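Local coordinates for protein beta-hexosaminidase Amuc_2018 (Akkermansia muciniphila, PDB 6JEA) that hydrolyses terminal non-reducing N-acetyl-D-hexosamine residues in N-acetyl-beta-D-hexosaminides, releasing GlcNAc from unbranched N-glycans and chitobiose, at residues 352-357 / 398-403; 347-352 / 372-377; 99-104 / 128-133. All coordinates share one frame; numbering follows the deposited sequence. Where two conformers were deposited one is given.

All three contacts lie in the glycosyl hydrolase family 20 catalytic domain, on or near the parallel strands of its TIM-barrel-type fold. Contact 3 comes first along the chain, joining the loop after strand 92-97 to strand 123-130; contacts 1 and 2 alternate and share Y352. Between centres, contact 1 is about 12 Å from contact 2 and about 14 Å from contact 3, whereas contacts 2 and 3 lie about 24 Å apart without touching. Contact 1 meets contact 3 at the bound sugar and through A401 and H102, and contact 2 where P398 meets C351 and F355 meets S348. Contacts 1 and 3 thus supply substrate-binding residues round the sugar, which contact 2 joins through Y352.

Contact 1: residues 352-357 / 398-403; sequences YLDFPQ and PVWAER. With NAG (2-acetamido-2-deoxy-beta-D-glucopyranose), chain B.
W400 presents the edge of its indole to the face of Y352, and the two residues line the substrate pocket where strand 392-399 runs into it in the TIM-barrel-type catalytic domain. The ring planes stand 64° apart, an edge-to-face pair, with NE1 over the centre of the tyrosine ring and 3.4 Å from Y352 CE2. Followed outward, W400 begins with CB, which lies against the carboxylate of D354. CG comes next, anti to the carbonyl carbon (chi1 -54°), and this turn lays the indole flat beneath the bound NAG: CG is 3.6 Å from the sugar C5. CD1 passes D354 OD1 at the ring edge, whereas CE3 and CZ3 run under C3 of the sugar. The far rim, CZ2 and CH2, reaches N2. The opposite face rests on P398 CB, whose residue also brings CG against Y352 CE1. With an alanine at W400 the sugar is likely to lose its flat platform and Y352 the edge that meets its face, a gap opening beside P398.

The backbones are tied by L353 N donating to P398 O at 3.0 Å with an N-H...O angle of 162°. Polar groups then fix the sugar around its rim. Y352 OH is hydrogen-bonded to NAG O1, and NAG O6 donates to D354 OD2 at 2.6 Å. The CG of D354 sits between its backbone N and carbonyl carbon, which keeps the carboxylate alongside the indole. NAG O4 donates to E402 OE2, though the modelled 2.4 Å is too short to take literally. A water donates to both acids, 2.7 Å from D354 OD2 and 2.7 Å from E402 OE1.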
loop_
_atom_site.group_PDB
_atom_site.type_symbol
_atom_site.label_atom_id
_atom_site.label_comp_id
_atom_site.label_asym_id
_atom_site.label_seq_id
_atom_site.Cartn_x
_atom_site.Cartn_y
_atom_site.Cartn_z
ATOM N N TYR A 352 4.711 8.812 2.650
ATOM C CA TYR A 352 3.411 9.049 3.276
ATOM C C TYR A 352 2.643 10.074 2.451
ATOM O O TYR A 352 2.962 11.266 2.476
ATOM C CB TYR A 352 3.569 9.523 4.718
ATOM C CG TYR A 352 3.743 8.408 5.727
ATOM C CD1 TYR A 352 4.249 7.170 5.350
ATOM C CD2 TYR A 352 3.388 8.591 7.056
ATOM C CE1 TYR A 352 4.412 6.155 6.269
ATOM C CE2 TYR A 352 3.547 7.581 7.982
ATOM C CZ TYR A 352 4.059 6.365 7.584
ATOM O OH TYR A 352 4.214 5.357 8.506
ATOM N N LEU A 353 1.621 9.616 1.735
ATOM C CA LEU A 353 0.861 10.478 0.841
ATOM C C LEU A 353 -0.337 11.129 1.516
ATOM O O LEU A 353 -1.113 11.809 0.837
ATOM C CB LEU A 353 0.405 9.688 -0.389
ATOM C CG LEU A 353 1.548 9.099 -1.219
ATOM C CD1 LEU A 353 1.051 8.610 -2.573
ATOM C CD2 LEU A 353 2.676 10.110 -1.388
ATOM N N ASP A 354 -0.510 10.945 2.826
ATOM C CA ASP A 354 -1.500 11.731 3.550
ATOM C C ASP A 354 -1.003 13.137 3.856
ATOM O O ASP A 354 -1.821 14.027 4.113
ATOM C CB ASP A 354 -1.907 11.031 4.851
ATOM C CG ASP A 354 -0.717 10.663 5.726
ATOM O OD1 ASP A 354 0.337 10.268 5.179
ATOM O OD2 ASP A 354 -0.845 10.761 6.968
ATOM N N PHE A 355 0.308 13.357 3.817
ATOM C CA PHE A 355 0.851 14.677 4.086
ATOM C C PHE A 355 0.533 15.621 2.929
ATOM O O PHE A 355 0.424 15.191 1.776
ATOM C CB PHE A 355 2.364 14.606 4.293
ATOM C CG PHE A 355 2.787 13.763 5.470
ATOM C CD1 PHE A 355 1.864 13.340 6.416
ATOM C CD2 PHE A 355 4.114 13.399 5.629
ATOM C CE1 PHE A 355 2.256 12.562 7.493
ATOM C CE2 PHE A 355 4.512 12.624 6.707
ATOM C CZ PHE A 355 3.579 12.204 7.639
ATOM N N PRO A 356 0.375 16.914 3.208
ATOM C CA PRO A 356 0.118 17.870 2.125
ATOM C C PRO A 356 1.275 17.902 1.137
ATOM O O PRO A 356 2.443 17.792 1.515
ATOM C CB PRO A 356 -0.037 19.207 2.859
ATOM C CG PRO A 356 0.670 19.008 4.171
ATOM C CD PRO A 356 0.438 17.569 4.526
ATOM N N GLN A 357 0.938 18.039 -0.145
ATOM C CA GLN A 357 1.944 18.059 -1.197
ATOM C C GLN A 357 2.424 19.464 -1.537
ATOM O O GLN A 357 3.435 19.604 -2.233
ATOM C CB GLN A 357 1.402 17.379 -2.461
ATOM C CG GLN A 357 0.090 17.951 -2.956
ATOM C CD GLN A 357 -0.653 16.990 -3.867
ATOM O OE1 GLN A 357 -0.159 16.615 -4.933
ATOM N NE2 GLN A 357 -1.845 16.579 -3.445
ATOM N N PRO A 398 1.916 4.591 1.654
ATOM C CA PRO A 398 0.635 4.572 2.373
ATOM C C PRO A 398 -0.120 5.885 2.248
ATOM O O PRO A 398 0.442 6.975 2.366
ATOM C CB PRO A 398 1.055 4.335 3.832
ATOM C CG PRO A 398 2.544 4.052 3.799
ATOM C CD PRO A 398 3.054 4.716 2.573
ATOM N N VAL A 399 -1.426 5.773 2.011
ATOM C CA VAL A 399 -2.292 6.945 1.966
ATOM C C VAL A 399 -3.235 6.912 3.161
ATOM O O VAL A 399 -4.422 6.596 3.017
ATOM C CB VAL A 399 -3.076 7.018 0.642
ATOM C CG1 VAL A 399 -3.633 8.417 0.436
ATOM C CG2 VAL A 399 -2.190 6.619 -0.526
ATOM N N TRP A 400 -2.710 7.234 4.345
ATOM C CA TRP A 400 -3.513 7.223 5.562
ATOM C C TRP A 400 -4.699 8.172 5.432
ATOM O O TRP A 400 -4.578 9.276 4.896
ATOM C CB TRP A 400 -2.652 7.615 6.761
ATOM C CG TRP A 400 -1.425 6.781 6.894
ATOM C CD1 TRP A 400 -0.154 7.132 6.546
ATOM C CD2 TRP A 400 -1.348 5.443 7.401
ATOM N NE1 TRP A 400 0.712 6.101 6.812
ATOM C CE2 TRP A 400 0.005 5.052 7.338
ATOM C CE3 TRP A 400 -2.289 4.542 7.908
ATOM C CZ2 TRP A 400 0.439 3.797 7.762
ATOM C CZ3 TRP A 400 -1.854 3.294 8.329
ATOM C CH2 TRP A 400 -0.503 2.934 8.251
ATOM N N ALA A 401 -5.855 7.739 5.933
ATOM C CA ALA A 401 -7.116 8.387 5.601
ATOM C C ALA A 401 -7.855 8.916 6.827
ATOM O O ALA A 401 -9.087 8.913 6.860
ATOM C CB ALA A 401 -8.009 7.430 4.812
ATOM N N GLU A 402 -7.124 9.383 7.843
ATOM C CA GLU A 402 -7.781 10.095 8.936
ATOM C C GLU A 402 -8.521 11.322 8.418
ATOM O O GLU A 402 -9.637 11.619 8.861
ATOM C CB GLU A 402 -6.764 10.509 10.002
ATOM C CG GLU A 402 -6.205 9.371 10.838
ATOM C CD GLU A 402 -4.844 8.901 10.358
ATOM O OE1 GLU A 402 -4.640 8.795 9.128
ATOM O OE2 GLU A 402 -3.975 8.642 11.218
ATOM N N ARG A 403 -7.917 12.040 7.466
ATOM C CA ARG A 403 -8.462 13.285 6.935
ATOM C C ARG A 403 -8.759 13.186 5.439
ATOM O O ARG A 403 -8.671 14.181 4.717
ATOM C CB ARG A 403 -7.504 14.443 7.209
ATOM C CG ARG A 403 -7.181 14.655 8.681
ATOM C CD ARG A 403 -8.345 15.284 9.430
ATOM N NE ARG A 403 -7.988 15.603 10.807
ATOM C CZ ARG A 403 -8.774 16.263 11.653
ATOM N NH1 ARG A 403 -9.970 16.683 11.266
ATOM N NH2 ARG A 403 -8.359 16.506 12.889
HETATM C C1 NAG B . 1.633 6.215 10.657
HETATM C C2 NAG B . 0.765 5.351 11.576
HETATM C C3 NAG B . -0.707 5.446 11.176
HETATM C C4 NAG B . -1.148 6.897 11.042
HETATM C C5 NAG B . -0.193 7.646 10.122
HETATM C C6 NAG B . -0.512 9.117 10.003
HETATM C C7 NAG B . 1.830 3.362 12.555
HETATM C C8 NAG B . 2.215 1.934 12.328
HETATM N N2 NAG B . 1.207 3.966 11.538
HETATM O O1 NAG B . 2.945 6.206 11.116
HETATM O O3 NAG B . -1.496 4.792 12.164
HETATM O O4 NAG B . -2.459 6.959 10.494
HETATM O O5 NAG B . 1.138 7.548 10.642
HETATM O O6 NAG B . 0.373 9.760 9.096
HETATM O O7 NAG B . 2.070 3.943 13.608
HETATM O O HOH W 1 -3.190 10.918 8.251
#

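Contact 2: residues 347-352 / 372-377. With NAG (2-acetamido-2-deoxy-beta-D-glucopyranose), chain B.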
loop_
_atom_site.group_PDB
_atom_site.type_symbol
_atom_site.label_atom_id
_atom_site.label_comp_id
_atom_site.label_asym_id
_atom_site.label_seq_id
_atom_site.Cartn_x
_atom_site.Cartn_y
_atom_site.Cartn_z
ATOM N N SER A 347 9.210 4.776 3.817
ATOM C CA SER A 347 9.637 5.819 4.741
ATOM C C SER A 347 8.740 7.044 4.632
ATOM O O SER A 347 8.479 7.545 3.533
ATOM C CB SER A 347 11.094 6.194 4.463
ATOM O OG SER A 347 11.568 7.138 5.408
ATOM N N SER A 348 8.265 7.524 5.785
ATOM C CA SER A 348 7.334 8.647 5.814
ATOM C C SER A 348 7.947 9.926 5.262
ATOM O O SER A 348 7.207 10.845 4.894
ATOM C CB SER A 348 6.840 8.885 7.245
ATOM O OG SER A 348 7.864 9.423 8.065
ATOM N N GLU A 349 9.278 10.009 5.202
ATOM C CA GLU A 349 9.922 11.191 4.641
ATOM C C GLU A 349 9.619 11.342 3.153
ATOM O O GLU A 349 9.600 12.465 2.634
ATOM C CB GLU A 349 11.432 11.118 4.881
ATOM C CG GLU A 349 12.198 12.372 4.498
ATOM C CD GLU A 349 13.689 12.254 4.769
ATOM O OE1 GLU A 349 14.093 11.326 5.505
ATOM O OE2 GLU A 349 14.457 13.089 4.242
ATOM N N TYR A 350 9.361 10.231 2.457
ATOM C CA TYR A 350 9.110 10.248 1.024
ATOM C C TYR A 350 7.798 9.602 0.607
ATOM O O TYR A 350 7.292 9.928 -0.474
ATOM C CB TYR A 350 10.241 9.532 0.268
ATOM C CG TYR A 350 11.627 10.074 0.521
ATOM C CD1 TYR A 350 12.399 9.600 1.577
ATOM C CD2 TYR A 350 12.176 11.045 -0.307
ATOM C CE1 TYR A 350 13.669 10.086 1.808
ATOM C CE2 TYR A 350 13.448 11.538 -0.083
ATOM C CZ TYR A 350 14.190 11.054 0.976
ATOM O OH TYR A 350 15.456 11.542 1.204
ATOM N N CYS A 351 7.234 8.699 1.414
ATOM C CA CYS A 351 6.185 7.809 0.941
ATOM C C CYS A 351 4.822 8.012 1.590
ATOM O O CYS A 351 3.848 7.419 1.115
ATOM C CB CYS A 351 6.608 6.345 1.136
ATOM S SG CYS A 351 8.172 5.899 0.338
ATOM N N TYR A 352 4.711 8.812 2.650
ATOM C CA TYR A 352 3.411 9.049 3.276
ATOM C C TYR A 352 2.643 10.074 2.451
ATOM O O TYR A 352 2.962 11.266 2.476
ATOM C CB TYR A 352 3.569 9.523 4.718
ATOM C CG TYR A 352 3.743 8.408 5.727
ATOM C CD1 TYR A 352 4.249 7.170 5.350
ATOM C CD2 TYR A 352 3.388 8.591 7.056
ATOM C CE1 TYR A 352 4.412 6.155 6.269
ATOM C CE2 TYR A 352 3.547 7.581 7.982
ATOM C CZ TYR A 352 4.059 6.365 7.584
ATOM O OH TYR A 352 4.214 5.357 8.506
ATOM N N LEU A 372 6.196 17.025 -4.571
ATOM C CA LEU A 372 6.410 16.041 -5.624
ATOM C C LEU A 372 7.894 15.836 -5.897
ATOM O O LEU A 372 8.343 14.701 -6.102
ATOM C CB LEU A 372 5.683 16.483 -6.890
ATOM C CG LEU A 372 5.878 15.618 -8.130
ATOM C CD1 LEU A 372 5.127 14.299 -7.998
ATOM C CD2 LEU A 372 5.419 16.394 -9.344
ATOM N N GLN A 373 8.671 16.922 -5.910
ATOM C CA GLN A 373 10.108 16.799 -6.135
ATOM C C GLN A 373 10.780 16.058 -4.985
ATOM O O GLN A 373 11.629 15.182 -5.209
ATOM C CB GLN A 373 10.726 18.185 -6.322
ATOM C CG GLN A 373 12.207 18.168 -6.650
ATOM C CD GLN A 373 12.731 19.541 -7.022
ATOM O OE1 GLN A 373 12.014 20.539 -6.931
ATOM N NE2 GLN A 373 13.988 19.598 -7.451
ATOM N N LYS A 374 10.406 16.400 -3.749
ATOM C CA LYS A 374 10.879 15.654 -2.587
ATOM C C LYS A 374 10.581 14.171 -2.739
ATOM O O LYS A 374 11.441 13.320 -2.491
ATOM C CB LYS A 374 10.229 16.208 -1.318
ATOM C CG LYS A 374 10.528 15.413 -0.057
ATOM C CD LYS A 374 12.011 15.426 0.267
ATOM C CE LYS A 374 12.295 14.686 1.565
ATOM N NZ LYS A 374 13.752 14.635 1.862
ATOM N N CYS A 375 9.356 13.848 -3.161
ATOM C CA CYS A 375 8.985 12.454 -3.363
ATOM C C CYS A 375 9.880 11.792 -4.407
ATOM O O CYS A 375 10.380 10.681 -4.196
ATOM C CB CYS A 375 7.514 12.369 -3.768
ATOM S SG CYS A 375 6.864 10.699 -3.859
ATOM N N TYR A 376 10.102 12.467 -5.537
ATOM C CA TYR A 376 10.929 11.884 -6.588
ATOM C C TYR A 376 12.383 11.722 -6.163
ATOM O O TYR A 376 13.099 10.909 -6.759
ATOM C CB TYR A 376 10.856 12.723 -7.865
ATOM C CG TYR A 376 11.400 11.987 -9.064
ATOM C CD1 TYR A 376 10.608 11.085 -9.760
ATOM C CD2 TYR A 376 12.708 12.173 -9.488
ATOM C CE1 TYR A 376 11.098 10.396 -10.847
ATOM C CE2 TYR A 376 13.208 11.486 -10.575
ATOM C CZ TYR A 376 12.396 10.598 -11.253
ATOM O OH TYR A 376 12.881 9.906 -12.342
ATOM N N ASP A 377 12.835 12.464 -5.148
ATOM C CA ASP A 377 14.192 12.258 -4.643
ATOM C C ASP A 377 14.429 10.849 -4.108
ATOM O O ASP A 377 15.571 10.522 -3.767
ATOM C CB ASP A 377 14.510 13.267 -3.535
ATOM C CG ASP A 377 14.988 14.598 -4.076
ATOM O OD1 ASP A 377 15.661 14.606 -5.129
ATOM O OD2 ASP A 377 14.690 15.634 -3.447
HETATM C C1 NAG B . 1.633 6.215 10.657
HETATM C C2 NAG B . 0.765 5.351 11.576
HETATM C C3 NAG B . -0.707 5.446 11.176
HETATM C C4 NAG B . -1.148 6.897 11.042
HETATM C C5 NAG B . -0.193 7.646 10.122
HETATM C C6 NAG B . -0.512 9.117 10.003
HETATM C C7 NAG B . 1.830 3.362 12.555
HETATM C C8 NAG B . 2.215 1.934 12.328
HETATM N N2 NAG B . 1.207 3.966 11.538
HETATM O O1 NAG B . 2.945 6.206 11.116
HETATM O O3 NAG B . -1.496 4.792 12.164
HETATM O O4 NAG B . -2.459 6.959 10.494
HETATM O O5 NAG B . 1.138 7.548 10.642
HETATM O O6 NAG B . 0.373 9.760 9.096
HETATM O O7 NAG B . 2.070 3.943 13.608
HETATM O O HOH W 2 15.534 14.350 -0.344
#
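At the surface of the catalytic domain, the weakly bonded helical turn 348-351 and the short helix 372-376 are joined through the side chains of E349, Y350 and K374, on the far side of the helical turn from the sugar pocket. K374 NZ donates to E349 OE2 at 2.9 Å in a salt bridge. The ammonium meets that oxygen from the anti side, 18° out of the carboxylate plane, and the two side chains cross at about a right angle. The lysine chain is bent at chi2 (63°), which folds K374 CE in against Y350 CE2, 3.7 Å away. The tyrosine itself directs a ring edge to the helix backbone: Y350 CD2 is 3.2 Å from K374 O, close to the ring plane, and CE2 lies near D377 CB. A water accepts from K374 NZ at 2.9 Å and also bonds Y350 OH, linking lysine and phenol through solvent.

S347 O accepts from both Y350 N and C351 N at the start of 348-351. C375 and C351 pack on helix 417-426, and C351 also touches strand 392-399, while L372 and Y376 lean on helix 434-452.

Contact 3: residues 99-104 / 128-133; sequences PARHFI and LTDNQG. With NAG (2-acetamido-2-deoxy-beta-D-glucopyranose), chain B.
The guanidinium of R101 carries the carboxylate of D130 stacked over one face, their planes 18° apart, while its edge faces Q132 and the bound NAG. D130 OD2 lies 2.9 Å above the guanidinium plane and 3.1 Å from R101 NH2, so this salt bridge rests on charge attraction, without an N-H aimed at the oxygen. At the edge, NE donates to Q132 OE1 at 2.9 Å; the oxygen is nearly in the guanidinium plane, but the donor stands 53° above the amide's carbonyl plane. R101 is bent at chi2 (60°), which brings NH1 to 2.8 Å from NAG O4 and NH2 to 3.1 Å from NAG O3. On the NE/NH2 side, a water accepts from NH2 and donates to D130 OD1. D98 adds a second carboxylate at NH1.

A100 CB packs 3.6 Å from L128 O, and P99 touches L128. Within the type I turn from D130 to G133, N131 N donates to D130 OD1. H127 NE2 bonds D130 OD2 and H193 ND1 bonds OD1; D130 and H193 are charge-relay residues. The arrangement belongs to the GH20 active site at the strand ends of a TIM barrel, where R101 holds the sugar's O3 and O4.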
loop_
_atom_site.group_PDB
_atom_site.type_symbol
_atom_site.label_atom_id
_atom_site.label_comp_id
_atom_site.label_asym_id
_atom_site.label_seq_id
_atom_site.Cartn_x
_atom_site.Cartn_y
_atom_site.Cartn_z
ATOM N N PRO A 99 -9.153 1.952 4.474
ATOM C CA PRO A 99 -10.610 1.956 4.681
ATOM C C PRO A 99 -11.015 1.919 6.144
ATOM O O PRO A 99 -12.177 2.212 6.452
ATOM C CB PRO A 99 -11.076 0.698 3.938
ATOM C CG PRO A 99 -9.890 -0.197 3.943
ATOM C CD PRO A 99 -8.691 0.705 3.838
ATOM N N ALA A 100 -10.103 1.566 7.051
ATOM C CA ALA A 100 -10.425 1.604 8.474
ATOM C C ALA A 100 -10.757 3.020 8.927
ATOM O O ALA A 100 -11.733 3.236 9.656
ATOM C CB ALA A 100 -9.264 1.036 9.290
ATOM N N ARG A 101 -9.959 4.001 8.503
ATOM C CA ARG A 101 -10.209 5.379 8.913
ATOM C C ARG A 101 -11.405 5.962 8.170
ATOM O O ARG A 101 -12.270 6.605 8.775
ATOM C CB ARG A 101 -8.957 6.228 8.694
ATOM C CG ARG A 101 -8.021 6.289 9.898
ATOM C CD ARG A 101 -7.521 4.913 10.306
ATOM N NE ARG A 101 -6.599 4.974 11.437
ATOM C CZ ARG A 101 -5.289 5.167 11.324
ATOM N NH1 ARG A 101 -4.737 5.321 10.127
ATOM N NH2 ARG A 101 -4.529 5.206 12.408
ATOM N N HIS A 102 -11.474 5.745 6.858
ATOM C CA HIS A 102 -12.631 6.144 6.067
ATOM C C HIS A 102 -12.918 5.056 5.046
ATOM O O HIS A 102 -12.068 4.753 4.203
ATOM C CB HIS A 102 -12.408 7.492 5.377
ATOM C CG HIS A 102 -12.672 8.671 6.262
ATOM N ND1 HIS A 102 -11.667 9.367 6.896
ATOM C CD2 HIS A 102 -13.832 9.263 6.633
ATOM C CE1 HIS A 102 -12.194 10.344 7.610
ATOM N NE2 HIS A 102 -13.507 10.303 7.469
ATOM N N PHE A 103 -14.114 4.479 5.135
ATOM C CA PHE A 103 -14.528 3.402 4.247
ATOM C C PHE A 103 -14.458 3.844 2.790
ATOM O O PHE A 103 -14.743 4.997 2.456
ATOM C CB PHE A 103 -15.950 2.965 4.609
ATOM C CG PHE A 103 -16.446 1.778 3.836
ATOM C CD1 PHE A 103 -15.948 0.513 4.088
ATOM C CD2 PHE A 103 -17.433 1.926 2.876
ATOM C CE1 PHE A 103 -16.412 -0.584 3.382
ATOM C CE2 PHE A 103 -17.903 0.833 2.166
ATOM C CZ PHE A 103 -17.391 -0.422 2.419
ATOM N N ILE A 104 -14.058 2.920 1.922
ATOM C CA ILE A 104 -13.967 3.193 0.490
ATOM C C ILE A 104 -14.911 2.252 -0.248
ATOM O O ILE A 104 -14.683 1.033 -0.259
ATOM C CB ILE A 104 -12.528 3.037 -0.023
ATOM C CG1 ILE A 104 -11.548 3.815 0.857
ATOM C CG2 ILE A 104 -12.428 3.504 -1.465
ATOM C CD1 ILE A 104 -10.099 3.673 0.418
ATOM N N LEU A 128 -7.327 -2.575 6.986
ATOM C CA LEU A 128 -8.740 -2.893 7.175
ATOM C C LEU A 128 -9.261 -2.547 8.567
ATOM O O LEU A 128 -10.468 -2.334 8.731
ATOM C CB LEU A 128 -8.972 -4.379 6.902
ATOM C CG LEU A 128 -8.760 -4.828 5.458
ATOM C CD1 LEU A 128 -8.667 -6.348 5.370
ATOM C CD2 LEU A 128 -9.887 -4.298 4.588
ATOM N N THR A 129 -8.395 -2.514 9.578
ATOM C CA THR A 129 -8.822 -2.374 10.963
ATOM C C THR A 129 -7.943 -1.356 11.678
ATOM O O THR A 129 -6.737 -1.280 11.426
ATOM C CB THR A 129 -8.751 -3.715 11.716
ATOM O OG1 THR A 129 -7.379 -4.070 11.926
ATOM C CG2 THR A 129 -9.437 -4.827 10.929
ATOM N N ASP A 130 -8.549 -0.590 12.572
ATOM C CA ASP A 130 -7.834 0.355 13.428
ATOM C C ASP A 130 -8.799 0.794 14.523
ATOM O O ASP A 130 -9.881 0.213 14.682
ATOM C CB ASP A 130 -7.283 1.537 12.626
ATOM C CG ASP A 130 -5.970 2.060 13.187
ATOM O OD1 ASP A 130 -5.908 2.353 14.400
ATOM O OD2 ASP A 130 -4.994 2.162 12.416
ATOM N N ASN A 131 -8.406 1.821 15.286
ATOM C CA ASN A 131 -9.255 2.313 16.368
ATOM C C ASN A 131 -10.563 2.891 15.844
ATOM O O ASN A 131 -11.593 2.809 16.522
ATOM C CB ASN A 131 -8.512 3.373 17.183
ATOM C CG ASN A 131 -7.288 2.822 17.882
ATOM O OD1 ASN A 131 -7.309 1.710 18.406
ATOM N ND2 ASN A 131 -6.210 3.598 17.892
ATOM N N GLN A 132 -10.545 3.468 14.646
ATOM C CA GLN A 132 -11.690 4.192 14.113
ATOM C C GLN A 132 -12.646 3.310 13.319
ATOM O O GLN A 132 -13.671 3.810 12.842
ATOM C CB GLN A 132 -11.212 5.356 13.235
ATOM C CG GLN A 132 -10.361 6.393 13.966
ATOM C CD GLN A 132 -8.926 5.942 14.184
ATOM O OE1 GLN A 132 -8.496 4.922 13.648
ATOM N NE2 GLN A 132 -8.183 6.696 14.983
ATOM N N GLY A 133 -12.351 2.021 13.170
ATOM C CA GLY A 133 -13.242 1.158 12.422
ATOM C C GLY A 133 -12.688 -0.213 12.096
ATOM O O GLY A 133 -11.473 -0.435 12.121
HETATM C C1 NAG B . 1.633 6.215 10.657
HETATM C C2 NAG B . 0.765 5.351 11.576
HETATM C C3 NAG B . -0.707 5.446 11.176
HETATM C C4 NAG B . -1.148 6.897 11.042
HETATM C C5 NAG B . -0.193 7.646 10.122
HETATM C C6 NAG B . -0.512 9.117 10.003
HETATM C C7 NAG B . 1.830 3.362 12.555
HETATM C C8 NAG B . 2.215 1.934 12.328
HETATM N N2 NAG B . 1.207 3.966 11.538
HETATM O O1 NAG B . 2.945 6.206 11.116
HETATM O O3 NAG B . -1.496 4.792 12.164
HETATM O O4 NAG B . -2.459 6.959 10.494
HETATM O O5 NAG B . 1.138 7.548 10.642
HETATM O O6 NAG B . 0.373 9.760 9.096
HETATM O O7 NAG B . 2.070 3.943 13.608
HETATM O O HOH W 3 -5.345 5.242 15.306
#